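Local coordinates for sensor protein (PDB 3LIC) that is a putative membrane histidine kinase that probably senses an extracellular signal through its PDC-fold domain in a two-component system, at residues L29-A34 / Q67-F72; A168-P173 / S196-V201. One frame throughout, in Å; residues are numbered along the deposited sequence.

Interaction 1: residues L29-A34 / Q67-F72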
loop_
_atom_site.group_PDB
_atom_site.type_symbol
_atom_site.label_atom_id
_atom_site.label_comp_id
_atom_site.label_asym_id
_atom_site.label_seq_id
_atom_site.Cartn_x
_atom_site.Cartn_y
_atom_site.Cartn_z
ATOM N N LEU A 29 5.087 1.125 6.418
ATOM C CA LEU A 29 5.450 0.193 5.345
ATOM C C LEU A 29 6.607 -0.678 5.809
ATOM O O LEU A 29 6.652 -1.877 5.544
ATOM C CB LEU A 29 5.830 0.993 4.066
ATOM C CG LEU A 29 4.730 1.835 3.360
ATOM C CD1 LEU A 29 5.325 2.653 2.187
ATOM C CD2 LEU A 29 3.601 0.964 2.833
ATOM N N GLU A 30 7.514 -0.102 6.602
ATOM C CA GLU A 30 8.590 -0.906 7.128
ATOM C C GLU A 30 8.069 -1.894 8.184
ATOM O O GLU A 30 8.603 -3.009 8.277
ATOM C CB GLU A 30 9.738 -0.054 7.688
ATOM C CG GLU A 30 10.356 0.824 6.588
ATOM C CD GLU A 30 11.461 1.742 7.123
ATOM O OE1 GLU A 30 11.568 1.866 8.357
ATOM O OE2 GLU A 30 12.207 2.351 6.305
ATOM N N HIS A 31 7.085 -1.484 9.005
ATOM C CA HIS A 31 6.478 -2.414 9.968
ATOM C C HIS A 31 5.852 -3.641 9.227
ATOM O O HIS A 31 6.024 -4.782 9.604
ATOM C CB HIS A 31 5.429 -1.670 10.817
ATOM C CG HIS A 31 4.766 -2.536 11.834
ATOM N ND1 HIS A 31 3.483 -2.301 12.305
ATOM C CD2 HIS A 31 5.190 -3.663 12.440
ATOM C CE1 HIS A 31 3.148 -3.241 13.170
ATOM N NE2 HIS A 31 4.178 -4.075 13.279
ATOM N N ALA A 32 5.135 -3.384 8.147
ATOM C CA ALA A 32 4.486 -4.445 7.353
ATOM C C ALA A 32 5.543 -5.363 6.701
ATOM O O ALA A 32 5.411 -6.581 6.708
ATOM C CB ALA A 32 3.602 -3.807 6.262
ATOM N N GLN A 33 6.595 -4.739 6.160
ATOM C CA GLN A 33 7.734 -5.452 5.588
ATOM C C GLN A 33 8.353 -6.394 6.586
ATOM O O GLN A 33 8.422 -7.610 6.325
ATOM C CB GLN A 33 8.755 -4.478 5.012
ATOM C CG GLN A 33 8.147 -3.713 3.815
ATOM C CD GLN A 33 8.962 -2.479 3.297
ATOM O OE1 GLN A 33 10.111 -2.278 3.648
ATOM N NE2 GLN A 33 8.327 -1.650 2.500
ATOM N N ALA A 34 8.781 -5.841 7.713
ATOM C CA ALA A 34 9.444 -6.589 8.778
ATOM C C ALA A 34 8.670 -7.773 9.295
ATOM O O ALA A 34 9.242 -8.858 9.503
ATOM C CB ALA A 34 9.743 -5.680 9.946
ATOM N N GLN A 67 -5.032 -9.471 14.757
ATOM C CA GLN A 67 -5.573 -8.955 15.999
ATOM C C GLN A 67 -4.519 -8.150 16.786
ATOM O O GLN A 67 -4.799 -7.083 17.329
ATOM C CB GLN A 67 -6.091 -10.130 16.825
ATOM C CG GLN A 67 -7.117 -9.749 17.862
ATOM C CD GLN A 67 -8.022 -10.952 18.246
ATOM O OE1 GLN A 67 -9.151 -10.764 18.669
ATOM N NE2 GLN A 67 -7.519 -12.164 18.101
ATOM N N ARG A 68 -3.287 -8.630 16.782
ATOM C CA ARG A 68 -2.207 -7.924 17.484
ATOM C C ARG A 68 -1.556 -6.744 16.750
ATOM O O ARG A 68 -0.826 -5.977 17.371
ATOM C CB ARG A 68 -1.168 -8.948 18.019
ATOM C CG ARG A 68 -1.930 -9.937 18.953
ATOM C CD ARG A 68 -1.153 -10.651 20.052
ATOM N NE ARG A 68 -0.749 -11.968 19.592
ATOM C CZ ARG A 68 -1.043 -13.144 20.153
ATOM N NH1 ARG A 68 -0.577 -14.255 19.582
ATOM N NH2 ARG A 68 -1.759 -13.224 21.264
ATOM N N ASN A 69 -1.808 -6.591 15.448
ATOM C CA ASN A 69 -1.274 -5.455 14.691
ATOM C C ASN A 69 -2.373 -4.647 14.078
ATOM O O ASN A 69 -2.797 -4.937 12.968
ATOM C CB ASN A 69 -0.292 -5.925 13.619
ATOM C CG ASN A 69 0.887 -6.654 14.221
ATOM O OD1 ASN A 69 0.934 -7.883 14.291
ATOM N ND2 ASN A 69 1.820 -5.908 14.690
ATOM N N PRO A 70 -2.858 -3.634 14.807
ATOM C CA PRO A 70 -4.061 -2.861 14.394
ATOM C C PRO A 70 -3.942 -2.244 12.998
ATOM O O PRO A 70 -4.970 -2.071 12.331
ATOM C CB PRO A 70 -4.133 -1.721 15.427
ATOM C CG PRO A 70 -3.502 -2.379 16.748
ATOM C CD PRO A 70 -2.349 -3.255 16.153
ATOM N N ASP A 71 -2.727 -1.866 12.557
ATOM C CA ASP A 71 -2.574 -1.236 11.222
ATOM C C ASP A 71 -2.746 -2.164 10.050
ATOM O O ASP A 71 -2.967 -1.637 8.946
ATOM C CB ASP A 71 -1.222 -0.566 11.054
ATOM C CG ASP A 71 -1.123 0.704 11.867
ATOM O OD1 ASP A 71 -2.104 1.506 11.848
ATOM O OD2 ASP A 71 -0.077 0.896 12.518
ATOM N N PHE A 72 -2.623 -3.502 10.253
ATOM C CA PHE A 72 -2.736 -4.462 9.119
ATOM C C PHE A 72 -4.196 -4.769 8.820
ATOM O O PHE A 72 -4.988 -4.929 9.701
ATOM C CB PHE A 72 -1.956 -5.773 9.334
ATOM C CG PHE A 72 -0.465 -5.587 9.702
ATOM C CD1 PHE A 72 0.225 -4.439 9.365
ATOM C CD2 PHE A 72 0.239 -6.616 10.290
ATOM C CE1 PHE A 72 1.570 -4.290 9.640
ATOM C CE2 PHE A 72 1.605 -6.490 10.597
ATOM C CZ PHE A 72 2.262 -5.273 10.286
#

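Interaction 2: residues A168-P173 / S196-V201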
loop_
_atom_site.group_PDB
_atom_site.type_symbol
_atom_site.label_atom_id
_atom_site.label_comp_id
_atom_site.label_asym_id
_atom_site.label_seq_id
_atom_site.Cartn_x
_atom_site.Cartn_y
_atom_site.Cartn_z
ATOM N N ALA A 168 -5.145 -1.658 3.961
ATOM C CA ALA A 168 -6.356 -1.142 3.307
ATOM C C ALA A 168 -6.116 0.317 2.898
ATOM O O ALA A 168 -5.694 1.134 3.749
ATOM C CB ALA A 168 -7.546 -1.233 4.277
ATOM N N LEU A 169 -6.367 0.687 1.642
ATOM C CA LEU A 169 -6.072 2.073 1.286
ATOM C C LEU A 169 -6.926 3.059 2.004
ATOM O O LEU A 169 -6.452 4.171 2.273
ATOM C CB LEU A 169 -6.240 2.359 -0.212
ATOM C CG LEU A 169 -5.495 1.477 -1.199
ATOM C CD1 LEU A 169 -5.631 2.150 -2.562
ATOM C CD2 LEU A 169 -4.074 1.254 -0.903
ATOM N N ASP A 170 -8.193 2.728 2.255
ATOM C CA ASP A 170 -9.062 3.695 2.982
ATOM C C ASP A 170 -8.460 4.173 4.297
ATOM O O ASP A 170 -8.794 5.252 4.795
ATOM C CB ASP A 170 -10.487 3.137 3.241
ATOM C CG ASP A 170 -11.343 3.111 1.945
ATOM O OD1 ASP A 170 -10.949 3.749 0.909
ATOM O OD2 ASP A 170 -12.409 2.446 1.948
ATOM N N ARG A 171 -7.560 3.393 4.865
ATOM C CA ARG A 171 -6.977 3.811 6.150
ATOM C C ARG A 171 -5.763 4.724 6.086
ATOM O O ARG A 171 -5.362 5.286 7.107
ATOM C CB ARG A 171 -6.641 2.591 6.987
ATOM C CG ARG A 171 -7.875 1.860 7.400
ATOM C CD ARG A 171 -7.554 0.722 8.349
ATOM N NE ARG A 171 -7.006 1.321 9.564
ATOM C CZ ARG A 171 -6.476 0.605 10.563
ATOM N NH1 ARG A 171 -6.433 -0.730 10.472
ATOM N NH2 ARG A 171 -6.003 1.217 11.637
ATOM N N LEU A 172 -5.105 4.808 4.928
ATOM C CA LEU A 172 -3.847 5.556 4.857
ATOM C C LEU A 172 -3.953 6.975 5.359
ATOM O O LEU A 172 -3.045 7.428 6.037
ATOM C CB LEU A 172 -3.273 5.589 3.435
ATOM C CG LEU A 172 -2.794 4.251 2.910
ATOM C CD1 LEU A 172 -2.354 4.393 1.444
ATOM C CD2 LEU A 172 -1.637 3.740 3.838
ATOM N N PRO A 173 -5.020 7.721 5.019
ATOM C CA PRO A 173 -5.101 9.133 5.476
ATOM C C PRO A 173 -5.045 9.310 6.974
ATOM O O PRO A 173 -4.310 10.151 7.509
ATOM C CB PRO A 173 -6.497 9.557 4.983
ATOM C CG PRO A 173 -6.763 8.617 3.717
ATOM C CD PRO A 173 -6.244 7.317 4.276
ATOM N N SER A 196 -8.145 10.158 -3.198
ATOM C CA SER A 196 -9.558 10.223 -2.765
ATOM C C SER A 196 -10.510 9.470 -3.687
ATOM O O SER A 196 -11.346 8.708 -3.228
ATOM C CB SER A 196 -10.027 11.679 -2.757
ATOM O OG SER A 196 -9.755 12.213 -1.493
ATOM N N ASP A 197 -10.419 9.746 -4.984
ATOM C CA ASP A 197 -11.236 9.058 -5.964
ATOM C C ASP A 197 -10.691 7.667 -6.307
ATOM O O ASP A 197 -9.607 7.529 -6.901
ATOM C CB ASP A 197 -11.352 9.902 -7.233
ATOM C CG ASP A 197 -12.289 9.282 -8.248
ATOM O OD1 ASP A 197 -13.187 8.506 -7.836
ATOM O OD2 ASP A 197 -12.123 9.545 -9.457
ATOM N N LYS A 198 -11.472 6.643 -5.957
ATOM C CA LYS A 198 -11.110 5.239 -6.152
ATOM C C LYS A 198 -11.030 4.771 -7.608
ATOM O O LYS A 198 -10.209 3.895 -7.939
ATOM C CB LYS A 198 -12.051 4.334 -5.348
ATOM C CG LYS A 198 -12.072 4.641 -3.836
ATOM C CD LYS A 198 -10.621 4.860 -3.278
ATOM C CE LYS A 198 -10.577 5.782 -2.042
ATOM N NZ LYS A 198 -9.295 5.645 -1.352
ATOM N N GLU A 199 -11.850 5.327 -8.500
ATOM C CA GLU A 199 -11.641 4.973 -9.918
ATOM C C GLU A 199 -10.365 5.600 -10.496
ATOM O O GLU A 199 -9.819 5.084 -11.468
ATOM C CB GLU A 199 -12.856 5.191 -10.841
ATOM C CG GLU A 199 -13.776 6.352 -10.480
ATOM C CD GLU A 199 -14.690 5.995 -9.313
ATOM O OE1 GLU A 199 -15.157 4.829 -9.272
ATOM O OE2 GLU A 199 -14.915 6.859 -8.422
ATOM N N LYS A 200 -9.852 6.672 -9.898
ATOM C CA LYS A 200 -8.518 7.094 -10.299
ATOM C C LYS A 200 -7.416 6.056 -9.909
ATOM O O LYS A 200 -6.575 5.698 -10.727
ATOM C CB LYS A 200 -8.204 8.527 -9.830
ATOM C CG LYS A 200 -9.113 9.606 -10.476
ATOM C CD LYS A 200 -8.778 10.984 -9.965
ATOM C CE LYS A 200 -9.610 12.075 -10.647
ATOM N NZ LYS A 200 -9.850 11.720 -12.072
ATOM N N VAL A 201 -7.424 5.566 -8.675
ATOM C CA VAL A 201 -6.436 4.574 -8.272
ATOM C C VAL A 201 -6.415 3.375 -9.203
ATOM O O VAL A 201 -5.387 2.790 -9.475
ATOM C CB VAL A 201 -6.748 4.064 -6.887
ATOM C CG1 VAL A 201 -5.748 3.009 -6.474
ATOM C CG2 VAL A 201 -6.770 5.218 -5.918
#

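Interaction 1: residues L29-A34 / Q67-F72
Ala-32 and Phe-72 mark the closest backbone approach, CA to CA 7.4 Å: a helical segment, 29-34, faces the chain as it leaves helix 55-68 through a type I turn. That turn runs from Asn-69 to Phe-72 and is closed by Phe-72 N on Asn-69 O at 3.1 Å. The gap is bridged by the Phe-72 ring and the His-31 imidazole, which meet between the backbones. Phe-72 CZ stands 3.6 Å above the plane of the imidazole, over the ring centre, while Phe-72 CE1 rests 3.7 Å from Ala-32 CA. With planes at 38° and centroids 4.8 Å apart, the two rings meet obliquely. His-31 has CG anti to its backbone N (chi1 -180°), which carries the imidazole off the helix to the turn, where the Asn-69 amide lies at its edge, near the ring plane and inclined to it by 60°. With an alanine in place of His-31, Phe-72 CZ would probably lose the ring face it lies over, and a gap would open between helix and turn. In the fold, the contact sets the long helix 2-46 against the turn that leads into strand 74-79 of the six-stranded sheet. Phe-72 also packs on Val-165 and Leu-167 of strand 161-168, and Ala-32 on Trp-132 of strand 131-137.

Interaction 2: residues A168-P173 / S196-V201
Leu-169 and Val-201 meet where two antiparallel sheets of the PDC fold are joined along the chain: segment 168-173 leaves strand 161-168 of the six-stranded sheet, and segment 196-201 follows strand 192-194, at the edge of the five-stranded one. The contact therefore spans from the end of the six-stranded sheet to the helix after the five-stranded sheet's edge strand, by side chains alone. The backbones stay well apart, the nearest CA pair being Asp-170 and Ser-196 at 8.7 Å, and the buried surface is a modest 140 Å² in all.

The packed side is apolar. Leu-169 and Val-201 reach toward each other tip to tip, Leu-169 CD1 lying 4.0 Å from Val-201 CG1. Val-201 keeps CG1 anti to its backbone N (chi1 179°), the branch that does the touching. Ala-135 of strand 131-137 touches both side chains, so the first sheet supplies a common surface for the pair, and Leu-145 of strand 145-153 adds to it beside Leu-169.

The looser side is polar, and Asp-170 there is exposed. Lys-198, bent at chi2 (-44°), crosses obliquely to the carboxylate and forms a salt bridge whose hydrogen bond, from NZ to OD1 of Asp-170, is long and weak at 3.4 Å. NZ also gives a weak hydrogen bond to the His-195 carbonyl, so the ammonium is shared between two weak acceptor contacts and is probably less firmly fixed than a lysine in a short ion pair. Asp-197 occupies the N-cap position of the short helix that presents both Lys-198 and Val-201. Beside the ion pair, the last methylene of Lys-198 comes almost as near as its nitrogen: CE is 3.6 Å from Asp-170 OD1.

The two contacts close in series along the chain, with centres about 18 Å apart, yet they touch through Arg-171. Its NH1 lies 2.7 Å from Pro-70 O, a probable hydrogen bond that ties the turn of interaction 1 to the segment of interaction 2 just after strand 161-168. A long, weak ion pair of Arg-171 NH2 with Asp-71 OD1 supports the same junction, and Gln-175 of helix 172-176 gives that carboxylate oxygen a hydrogen bond. Arg-171 takes no part in the contact with 196-201, so its side chain bridges the turn after helix 55-68 and the chain leading out of the first sheet.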